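Local coordinates for protein histidine acid phosphatase (Hafnia alvei, PDB 4ARU) that belongs to branch 2 of the histidine phosphatase superfamily, an alpha/beta fold built round a mixed central sheet, at residues L250-N254 with P327-P331; L317-L323 with V377-P382; G333-E339 with V350-Y356. One frame throughout, in Å; residues are numbered along the deposited sequence. Where two conformers were deposited one is given.

Contact 1 of 3, residues L250-N254 with P327-P331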
loop_
_atom_site.group_PDB
_atom_site.type_symbol
_atom_site.label_atom_id
_atom_site.label_comp_id
_atom_site.label_asym_id
_atom_site.label_seq_id
_atom_site.Cartn_x
_atom_site.Cartn_y
_atom_site.Cartn_z
ATOM N N LEU A 250 10.439 -3.948 -11.101
ATOM C CA LEU A 250 9.228 -3.640 -10.322
ATOM C C LEU A 250 7.967 -3.815 -11.159
ATOM O O LEU A 250 6.914 -3.999 -10.584
ATOM C CB LEU A 250 9.326 -2.224 -9.700
ATOM C CG LEU A 250 9.926 -2.174 -8.264
ATOM C CD1 LEU A 250 9.141 -2.958 -7.192
ATOM C CD2 LEU A 250 11.378 -2.597 -8.293
ATOM N N LYS A 251 8.090 -3.853 -12.480
ATOM C CA LYS A 251 6.955 -4.179 -13.349
ATOM C C LYS A 251 6.349 -5.516 -12.935
ATOM O O LYS A 251 5.125 -5.696 -12.875
ATOM C CB LYS A 251 7.419 -4.233 -14.802
ATOM C CG LYS A 251 6.293 -4.559 -15.757
ATOM C CD LYS A 251 6.619 -4.273 -17.217
ATOM C CE LYS A 251 7.907 -4.878 -17.637
ATOM N NZ LYS A 251 8.033 -4.728 -19.115
ATOM N N LEU A 252 7.187 -6.456 -12.551
ATOM C CA LEU A 252 6.716 -7.771 -12.130
ATOM C C LEU A 252 5.957 -7.684 -10.823
ATOM O O LEU A 252 4.944 -8.342 -10.628
ATOM C CB LEU A 252 7.900 -8.734 -11.969
ATOM C CG LEU A 252 8.655 -9.029 -13.273
ATOM C CD1 LEU A 252 10.080 -9.525 -13.007
ATOM C CD2 LEU A 252 7.907 -10.056 -14.092
ATOM N N HIS A 253 6.457 -6.866 -9.899
ATOM C CA HIS A 253 5.791 -6.694 -8.633
ATOM C C HIS A 253 4.450 -6.006 -8.834
ATOM O O HIS A 253 3.457 -6.432 -8.258
ATOM C CB HIS A 253 6.724 -5.866 -7.750
ATOM C CG HIS A 253 6.125 -5.476 -6.439
ATOM N ND1 HIS A 253 6.057 -6.336 -5.364
ATOM C CD2 HIS A 253 5.611 -4.302 -6.013
ATOM C CE1 HIS A 253 5.492 -5.724 -4.341
ATOM N NE2 HIS A 253 5.226 -4.486 -4.704
ATOM N N ASN A 254 4.409 -4.940 -9.641
ATOM C CA ASN A 254 3.151 -4.236 -9.834
ATOM C C ASN A 254 2.129 -5.107 -10.549
ATOM O O ASN A 254 0.933 -5.030 -10.270
ATOM C CB ASN A 254 3.377 -2.940 -10.565
ATOM C CG ASN A 254 4.187 -1.957 -9.746
ATOM O OD1 ASN A 254 4.053 -1.886 -8.504
ATOM N ND2 ASN A 254 5.015 -1.176 -10.416
ATOM N N PRO A 327 9.398 3.338 -8.659
ATOM C CA PRO A 327 8.954 2.203 -9.446
ATOM C C PRO A 327 7.917 1.292 -8.784
ATOM O O PRO A 327 7.173 0.651 -9.521
ATOM C CB PRO A 327 10.236 1.455 -9.755
ATOM C CG PRO A 327 11.209 1.850 -8.769
ATOM C CD PRO A 327 10.817 3.216 -8.272
ATOM N N ASP A 328 7.843 1.259 -7.475
ATOM C CA ASP A 328 6.805 0.472 -6.788
ATOM C C ASP A 328 5.509 1.313 -6.708
ATOM O O ASP A 328 5.541 2.434 -6.203
ATOM C CB ASP A 328 7.327 0.168 -5.381
ATOM C CG ASP A 328 6.411 -0.764 -4.560
ATOM O OD1 ASP A 328 5.283 -1.118 -5.020
ATOM O OD2 ASP A 328 6.848 -1.130 -3.437
ATOM N N ASN A 329 4.383 0.821 -7.202
ATOM C CA ASN A 329 3.115 1.558 -7.105
ATOM C C ASN A 329 2.610 1.690 -5.692
ATOM O O ASN A 329 1.787 2.543 -5.444
ATOM C CB ASN A 329 1.984 0.896 -7.923
ATOM C CG ASN A 329 2.212 0.957 -9.423
ATOM O OD1 ASN A 329 3.013 1.742 -9.901
ATOM N ND2 ASN A 329 1.554 0.078 -10.160
ATOM N N THR A 330 3.095 0.833 -4.798
ATOM C CA THR A 330 2.669 0.815 -3.385
ATOM C C THR A 330 3.918 0.839 -2.513
ATOM O O THR A 330 4.211 -0.125 -1.798
ATOM C CB THR A 330 1.753 -0.393 -3.072
ATOM O OG1 THR A 330 2.346 -1.597 -3.560
ATOM C CG2 THR A 330 0.350 -0.218 -3.721
ATOM N N PRO A 331 4.689 1.934 -2.525
ATOM C CA PRO A 331 5.965 1.954 -1.872
ATOM C C PRO A 331 5.897 2.079 -0.345
ATOM O O PRO A 331 4.871 2.435 0.198
ATOM C CB PRO A 331 6.624 3.194 -2.490
ATOM C CG PRO A 331 5.479 4.119 -2.631
ATOM C CD PRO A 331 4.413 3.234 -3.190
HETATM O O HOH W 1 4.515 -2.967 -2.632
HETATM O O HOH W 2 2.085 -2.328 -6.353
HETATM O O HOH W 3 -0.198 -2.532 -9.684
#

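Contact 2 of 3, residues L317-L323 with V377-P382. With K (potassium ion), chain E.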
loop_
_atom_site.group_PDB
_atom_site.type_symbol
_atom_site.label_atom_id
_atom_site.label_comp_id
_atom_site.label_asym_id
_atom_site.label_seq_id
_atom_site.Cartn_x
_atom_site.Cartn_y
_atom_site.Cartn_z
ATOM N N LEU A 317 -12.171 1.144 -6.262
ATOM C CA LEU A 317 -12.476 2.477 -6.794
ATOM C C LEU A 317 -12.001 2.657 -8.253
ATOM O O LEU A 317 -12.287 3.705 -8.865
ATOM C CB LEU A 317 -11.872 3.563 -5.906
ATOM C CG LEU A 317 -12.566 3.738 -4.550
ATOM C CD1 LEU A 317 -11.817 4.702 -3.676
ATOM C CD2 LEU A 317 -14.037 4.094 -4.658
ATOM N N GLY A 318 -11.393 1.620 -8.846
ATOM C CA GLY A 318 -10.910 1.711 -10.230
ATOM C C GLY A 318 -9.778 2.701 -10.426
ATOM O O GLY A 318 -9.632 3.247 -11.534
ATOM N N MET A 319 -9.013 3.023 -9.388
ATOM C CA MET A 319 -7.932 4.043 -9.464
ATOM C C MET A 319 -6.638 3.354 -9.887
ATOM O O MET A 319 -6.264 2.314 -9.314
ATOM C CB MET A 319 -7.743 4.750 -8.131
ATOM C CG MET A 319 -8.987 5.488 -7.677
ATOM S SD MET A 319 -8.744 6.433 -6.148
ATOM C CE MET A 319 -8.234 5.134 -5.040
ATOM N N THR A 320 -5.950 3.927 -10.858
ATOM C CA THR A 320 -4.678 3.397 -11.271
ATOM C C THR A 320 -3.733 4.572 -11.331
ATOM O O THR A 320 -4.166 5.732 -11.504
ATOM C CB THR A 320 -4.725 2.667 -12.610
ATOM O OG1 THR A 320 -5.262 3.521 -13.585
ATOM C CG2 THR A 320 -5.616 1.428 -12.539
ATOM N N TRP A 321 -2.458 4.284 -11.184
ATOM C CA TRP A 321 -1.441 5.314 -11.158
ATOM C C TRP A 321 -0.086 4.763 -11.473
ATOM O O TRP A 321 0.170 3.537 -11.401
ATOM C CB TRP A 321 -1.419 6.048 -9.828
ATOM C CG TRP A 321 -1.080 5.182 -8.670
ATOM C CD1 TRP A 321 0.167 4.792 -8.263
ATOM C CD2 TRP A 321 -2.007 4.623 -7.702
ATOM N NE1 TRP A 321 0.072 4.014 -7.121
ATOM C CE2 TRP A 321 -1.237 3.894 -6.751
ATOM C CE3 TRP A 321 -3.405 4.628 -7.578
ATOM C CZ2 TRP A 321 -1.838 3.214 -5.695
ATOM C CZ3 TRP A 321 -3.983 3.977 -6.491
ATOM C CH2 TRP A 321 -3.205 3.266 -5.574
ATOM N N THR A 322 0.798 5.691 -11.859
ATOM C CA THR A 322 2.249 5.446 -11.853
ATOM C C THR A 322 2.875 6.611 -11.117
ATOM O O THR A 322 2.443 7.765 -11.221
ATOM C CB THR A 322 2.890 5.275 -13.258
ATOM O OG1 THR A 322 4.232 4.776 -13.140
ATOM C CG2 THR A 322 2.986 6.563 -14.011
ATOM N N LEU A 323 3.861 6.301 -10.292
ATOM C CA LEU A 323 4.470 7.323 -9.443
ATOM C C LEU A 323 5.813 7.797 -9.995
ATOM O O LEU A 323 6.785 7.033 -10.029
ATOM C CB LEU A 323 4.674 6.726 -8.055
ATOM C CG LEU A 323 3.418 6.161 -7.411
ATOM C CD1 LEU A 323 3.769 5.612 -6.016
ATOM C CD2 LEU A 323 2.299 7.197 -7.286
ATOM N N VAL A 377 0.535 12.260 -6.498
ATOM C CA VAL A 377 -0.184 12.092 -7.755
ATOM C C VAL A 377 -1.666 12.225 -7.447
ATOM O O VAL A 377 -2.198 11.486 -6.616
ATOM C CB VAL A 377 0.116 10.730 -8.393
ATOM C CG1 VAL A 377 -0.738 10.512 -9.629
ATOM C CG2 VAL A 377 1.586 10.664 -8.775
ATOM N N ARG A 378 -2.340 13.143 -8.118
ATOM C CA ARG A 378 -3.764 13.315 -7.970
ATOM C C ARG A 378 -4.464 12.225 -8.785
ATOM O O ARG A 378 -4.131 12.005 -9.950
ATOM C CB ARG A 378 -4.171 14.696 -8.481
ATOM C CG ARG A 378 -5.476 15.176 -7.877
ATOM C CD ARG A 378 -5.611 16.688 -7.944
ATOM N NE ARG A 378 -5.564 17.173 -9.312
ATOM C CZ ARG A 378 -5.488 18.455 -9.685
ATOM N NH1 ARG A 378 -5.440 19.430 -8.782
ATOM N NH2 ARG A 378 -5.483 18.769 -10.977
ATOM N N LEU A 379 -5.438 11.569 -8.198
ATOM C CA LEU A 379 -6.096 10.418 -8.810
ATOM C C LEU A 379 -7.466 10.674 -9.395
ATOM O O LEU A 379 -8.356 11.321 -8.812
ATOM C CB LEU A 379 -6.211 9.282 -7.773
ATOM C CG LEU A 379 -4.864 8.886 -7.154
ATOM C CD1 LEU A 379 -5.077 7.792 -6.093
ATOM C CD2 LEU A 379 -3.904 8.370 -8.192
ATOM N N ASN A 380 -7.660 10.050 -10.544
ATOM C CA ASN A 380 -8.924 9.967 -11.216
ATOM C C ASN A 380 -9.705 8.792 -10.675
ATOM O O ASN A 380 -9.152 7.708 -10.487
ATOM C CB ASN A 380 -8.712 9.746 -12.713
ATOM C CG ASN A 380 -10.018 9.657 -13.473
ATOM O OD1 ASN A 380 -10.857 10.522 -13.333
ATOM N ND2 ASN A 380 -10.175 8.630 -14.309
ATOM N N ILE A 381 -10.969 9.005 -10.400
ATOM C CA ILE A 381 -11.912 7.939 -10.059
ATOM C C ILE A 381 -12.822 7.737 -11.262
ATOM O O ILE A 381 -13.672 8.580 -11.534
ATOM C CB ILE A 381 -12.742 8.253 -8.791
ATOM C CG1 ILE A 381 -11.846 8.534 -7.581
ATOM C CG2 ILE A 381 -13.776 7.137 -8.542
ATOM C CD1 ILE A 381 -12.606 9.150 -6.430
ATOM N N PRO A 382 -12.623 6.661 -12.021
ATOM C CA PRO A 382 -13.338 6.620 -13.307
ATOM C C PRO A 382 -14.838 6.575 -13.188
ATOM O O PRO A 382 -15.537 7.156 -14.036
ATOM C CB PRO A 382 -12.779 5.361 -13.989
ATOM C CG PRO A 382 -11.499 5.115 -13.343
ATOM C CD PRO A 382 -11.586 5.615 -11.937
HETATM K K K E . -13.465 10.841 -13.087
HETATM O O HOH W 4 -5.481 8.569 -11.836
HETATM O O HOH W 5 -7.404 6.190 -12.001
HETATM O O HOH W 6 -14.672 9.558 -15.169
HETATM O O HOH W 7 -13.396 13.008 -14.726
#

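Contact 3 of 3, residues G333-E339 with V350-Y356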
loop_
_atom_site.group_PDB
_atom_site.type_symbol
_atom_site.label_atom_id
_atom_site.label_comp_id
_atom_site.label_asym_id
_atom_site.label_seq_id
_atom_site.Cartn_x
_atom_site.Cartn_y
_atom_site.Cartn_z
ATOM N N GLY A 333 5.753 3.441 3.155
ATOM C CA GLY A 333 5.263 4.717 3.595
ATOM C C GLY A 333 4.387 5.478 2.612
ATOM O O GLY A 333 3.926 6.585 2.908
ATOM N N GLY A 334 4.136 4.916 1.434
ATOM C CA GLY A 334 3.229 5.570 0.473
ATOM C C GLY A 334 1.802 5.439 0.938
ATOM O O GLY A 334 1.436 4.436 1.534
ATOM N N ALA A 335 0.987 6.450 0.686
ATOM C CA ALA A 335 -0.321 6.457 1.237
ATOM C C ALA A 335 -1.354 7.044 0.272
ATOM O O ALA A 335 -1.040 8.041 -0.437
ATOM C CB ALA A 335 -0.339 7.245 2.518
ATOM N N LEU A 336 -2.563 6.490 0.306
ATOM C CA LEU A 336 -3.691 7.151 -0.285
ATOM C C LEU A 336 -4.213 8.176 0.710
ATOM O O LEU A 336 -4.619 7.835 1.861
ATOM C CB LEU A 336 -4.822 6.181 -0.590
ATOM C CG LEU A 336 -4.560 5.220 -1.738
ATOM C CD1 LEU A 336 -5.653 4.153 -1.753
ATOM C CD2 LEU A 336 -4.472 6.012 -3.049
ATOM N N VAL A 337 -4.292 9.405 0.281
ATOM C CA VAL A 337 -4.749 10.502 1.100
ATOM C C VAL A 337 -6.059 10.962 0.522
ATOM O O VAL A 337 -6.118 11.559 -0.558
ATOM C CB VAL A 337 -3.734 11.653 1.142
ATOM C CG1 VAL A 337 -4.250 12.785 2.009
ATOM C CG2 VAL A 337 -2.351 11.147 1.616
ATOM N N PHE A 338 -7.101 10.732 1.280
ATOM C CA PHE A 338 -8.468 11.129 0.939
ATOM C C PHE A 338 -8.815 12.405 1.681
ATOM O O PHE A 338 -8.720 12.447 2.914
ATOM C CB PHE A 338 -9.491 10.066 1.321
ATOM C CG PHE A 338 -9.348 8.771 0.613
ATOM C CD1 PHE A 338 -8.448 7.803 1.026
ATOM C CD2 PHE A 338 -10.277 8.449 -0.390
ATOM C CE1 PHE A 338 -8.356 6.621 0.358
ATOM C CE2 PHE A 338 -10.213 7.211 -1.029
ATOM C CZ PHE A 338 -9.208 6.317 -0.658
ATOM N N GLU A 339 -9.205 13.459 0.965
ATOM C CA GLU A 339 -9.452 14.782 1.533
ATOM C C GLU A 339 -10.892 15.126 1.330
ATOM O O GLU A 339 -11.392 15.085 0.201
ATOM C CB GLU A 339 -8.581 15.826 0.860
ATOM C CG GLU A 339 -7.113 15.589 1.129
ATOM C CD GLU A 339 -6.160 16.611 0.537
ATOM O OE1 GLU A 339 -6.542 17.406 -0.338
ATOM O OE2 GLU A 339 -4.982 16.578 0.972
ATOM N N VAL A 350 -14.678 14.877 -2.326
ATOM C CA VAL A 350 -13.519 14.070 -1.963
ATOM C C VAL A 350 -12.475 14.206 -3.052
ATOM O O VAL A 350 -12.812 14.100 -4.259
ATOM C CB VAL A 350 -13.880 12.557 -1.810
ATOM C CG1 VAL A 350 -12.639 11.709 -1.460
ATOM C CG2 VAL A 350 -15.027 12.327 -0.828
ATOM N N SER A 351 -11.245 14.494 -2.680
ATOM C CA SER A 351 -10.074 14.381 -3.543
ATOM C C SER A 351 -9.225 13.195 -3.059
ATOM O O SER A 351 -9.201 12.910 -1.852
ATOM C CB SER A 351 -9.243 15.660 -3.440
ATOM O OG SER A 351 -8.288 15.749 -4.478
ATOM N N VAL A 352 -8.513 12.556 -3.964
ATOM C CA VAL A 352 -7.621 11.452 -3.571
ATOM C C VAL A 352 -6.267 11.634 -4.216
ATOM O O VAL A 352 -6.165 11.840 -5.408
ATOM C CB VAL A 352 -8.189 10.053 -3.913
ATOM C CG1 VAL A 352 -7.470 8.979 -3.139
ATOM C CG2 VAL A 352 -9.648 9.950 -3.685
ATOM N N ASN A 353 -5.223 11.569 -3.402
ATOM C CA ASN A 353 -3.848 11.604 -3.900
ATOM C C ASN A 353 -3.062 10.421 -3.388
ATOM O O ASN A 353 -3.290 9.967 -2.276
ATOM C CB ASN A 353 -3.107 12.865 -3.446
ATOM C CG ASN A 353 -3.567 14.121 -4.192
ATOM O OD1 ASN A 353 -4.668 14.581 -3.965
ATOM N ND2 ASN A 353 -2.719 14.662 -5.059
ATOM N N MET A 354 -2.128 9.952 -4.189
ATOM C CA MET A 354 -1.109 9.020 -3.716
ATOM C C MET A 354 0.089 9.844 -3.332
ATOM O O MET A 354 0.676 10.466 -4.195
ATOM C CB MET A 354 -0.729 7.990 -4.782
ATOM C CG MET A 354 0.087 6.832 -4.272
ATOM S SD MET A 354 -0.851 5.769 -3.087
ATOM C CE MET A 354 0.642 4.844 -2.721
ATOM N N VAL A 355 0.465 9.799 -2.054
ATOM C CA VAL A 355 1.578 10.629 -1.547
ATOM C C VAL A 355 2.686 9.692 -1.086
ATOM O O VAL A 355 2.407 8.667 -0.454
ATOM C CB VAL A 355 1.091 11.515 -0.387
ATOM C CG1 VAL A 355 2.217 12.379 0.191
ATOM C CG2 VAL A 355 -0.036 12.422 -0.868
ATOM N N TYR A 356 3.905 9.988 -1.478
ATOM C CA TYR A 356 5.015 9.024 -1.368
ATOM C C TYR A 356 6.369 9.653 -1.456
ATOM O O TYR A 356 6.517 10.754 -1.960
ATOM C CB TYR A 356 4.868 7.986 -2.486
ATOM C CG TYR A 356 5.095 8.618 -3.838
ATOM C CD1 TYR A 356 4.106 9.356 -4.473
ATOM C CD2 TYR A 356 6.353 8.541 -4.489
ATOM C CE1 TYR A 356 4.311 9.917 -5.705
ATOM C CE2 TYR A 356 6.579 9.150 -5.688
ATOM C CZ TYR A 356 5.547 9.877 -6.285
ATOM O OH TYR A 356 5.774 10.495 -7.477
HETATM O O HOH W 8 -6.251 14.242 -1.693
#

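Contact 1 of 3, residues L250-N254 with P327-P331
The side-chain amide of N254 lies flat over that of N329: the two planes are 2° apart, and CG of N254 sits 3.4 Å from ND2 of N329. N254 grips the backbone of 327-331 with both ends of its amide. Its OD1 accepts from N329 N at 3.0 Å in a nearly straight bond, N-H...O 169°, while its ND2 donates to P327 O at 3.0 Å, staying in its own amide plane. With CG beside the backbone N (chi1 -66°), the amide reaches off the helix to the loop, and the two bonds fix which way round it is turned. Waters extend this: one donates to N254 OD1 and also bonds T330 OG1, another bridges N254 O and N329 ND2.

One residue earlier, H253 presents its ring edge to D328, CD2 lying 3.4 Å from OD1, and ring and carboxylate stand almost perpendicular. A water in the plane of the ring links H253 NE2 to T330 OG1, while ND1 bonds S218. The same D328 OD1 accepts from T330 N at 2.9 Å, from well above the carboxylate plane, which closes an Asx turn and shapes the loop where it faces the histidine. At the apolar end, L250 CB packs on P327 CB at 3.8 Å and its CD1 reaches CB of D328.

The contact joins one side of helix 243-262 to the loop between helix 307-317 and strand 335-342. Helix 213-229 packs against both partners, through L225 on L250 and D328 and through E222 on H253, while the T330 side chain touches D307 and I310 of helix 307-317.

Contact 2 of 3, residues L317-L323 with V377-P382
M319 and L379 carry the middle of an apolar seam between the two segments. The thioether SD of M319 lies 3.9 Å from CD1 of L379, the two side chains crossing at about a right angle. M319 also runs alongside I381, pointing the same way, with SD 4.0 Å from CG1. CD1 of L379 lies between that sulfur and the indole atom CE3 of W321, while CD2 meets both CE3 and, at 3.8 Å, W321 CB. W321 chi1 of 63° sets CG between the backbone N and the carbonyl carbon, laying the indole obliquely against both methyls of L379, and its NE1 bonds N329 O. Farther along, L323 CD2 meets V377 CG2 at 3.8 Å.

Polar links across the seam run through water, with no direct hydrogen bond. One water donates to T320 O and accepts from N380 N; a second accepts from T320 N and donates to N380 O. Beside them P382 CD presses on G318 O at 3.1 Å.

Potassium is bound at the N380-I381 end of the segment. It takes N380 OD1 at 2.6 Å and I381 O at 2.8 Å, along with two waters, C384 O and Q387 OE1.

G318, with positive phi, is the C-prime residue of a Schellman motif ending helix 307-317. The chain leaving that helix and the exit from strand 375-378 have end-to-end directions 149° apart, roughly antiparallel, with water in place of direct backbone pairing and a six-ligand potassium site just beyond.

Contact 3 of 3, residues G333-E339 with V350-Y356
Strands 335-339 and 350-356 run antiparallel, their axes 4.6 Å apart at closest approach, and A335, V337 and E339 form hydrogen-bonded pairs with V355, N353 and S351. Each pair makes two N-H...O bonds, six in all; V337 N to N353 O, for example, spans 2.8 Å. Between them, L336 with M354 and F338 with V352 are non-hydrogen-bonded pairs, where CA-H groups approach the carbonyls of the other strand.

F338 and V352 lie side by side on one face of the sheet. V352 CG1 sits over the centre of the phenyl ring, 3.9 Å from the centroid, in a CH-pi contact 12° off the ring normal, while CG2 reaches the ring carbon CD2 at 3.7 Å. V350 CG1 comes instead to the ring edge, so the two valines hold the phenyl from different sides. On the same face, in the M354 conformer given, L336 CD2 touches M354 SD at 3.6 Å; the bend of M354 at chi2 (66°) brings its sulfur back over the neighbouring strand, and its CE ends beside G334.

These strands form the beta hairpin 335-342/348-356 of the central mixed sheet. Strand 335-342 pairs on its other edge with strand 9-18, and the F338 face packs on I313 and L317 of helix 307-317.

On the opposite face of the sheet, V337 CG2 meets V355 CG2 at 3.6 Å, and helix 51-70 covers this face with Y64 and M60. E339 also points there; its carboxylate forms a salt bridge with R67 through OE2 and accepts from W341 through OE1. A water donates both to V337 O, at 2.9 Å, and to N353 OD1, giving that backbone oxygen a second partner besides N353 N.

In the fold
Contacts 2 and 3 share the central sheet, their centres about 10 Å apart: V377 O lies 2.9 Å from M354 N, and L379 N 2.9 Å from V352 O, so strand 375-378 continues the sheet beyond the hairpin. Contact 1 lies farther off, with centres about 15 Å from contact 2 and about 17 Å from contact 3. L323 CD1 packs on P331 CD at 3.7 Å, tying it to contact 2; P331 CG on Y356 CB, 3.9 Å, ties it to contact 3. Potassium sits at the contact 2 end, about 10 Å from the V352 side chain. In contact 1, T330 O is hydrogen-bonded to R18, of the superfamily's active-site RHG signature; D328 makes only a long, weak ion pair with it.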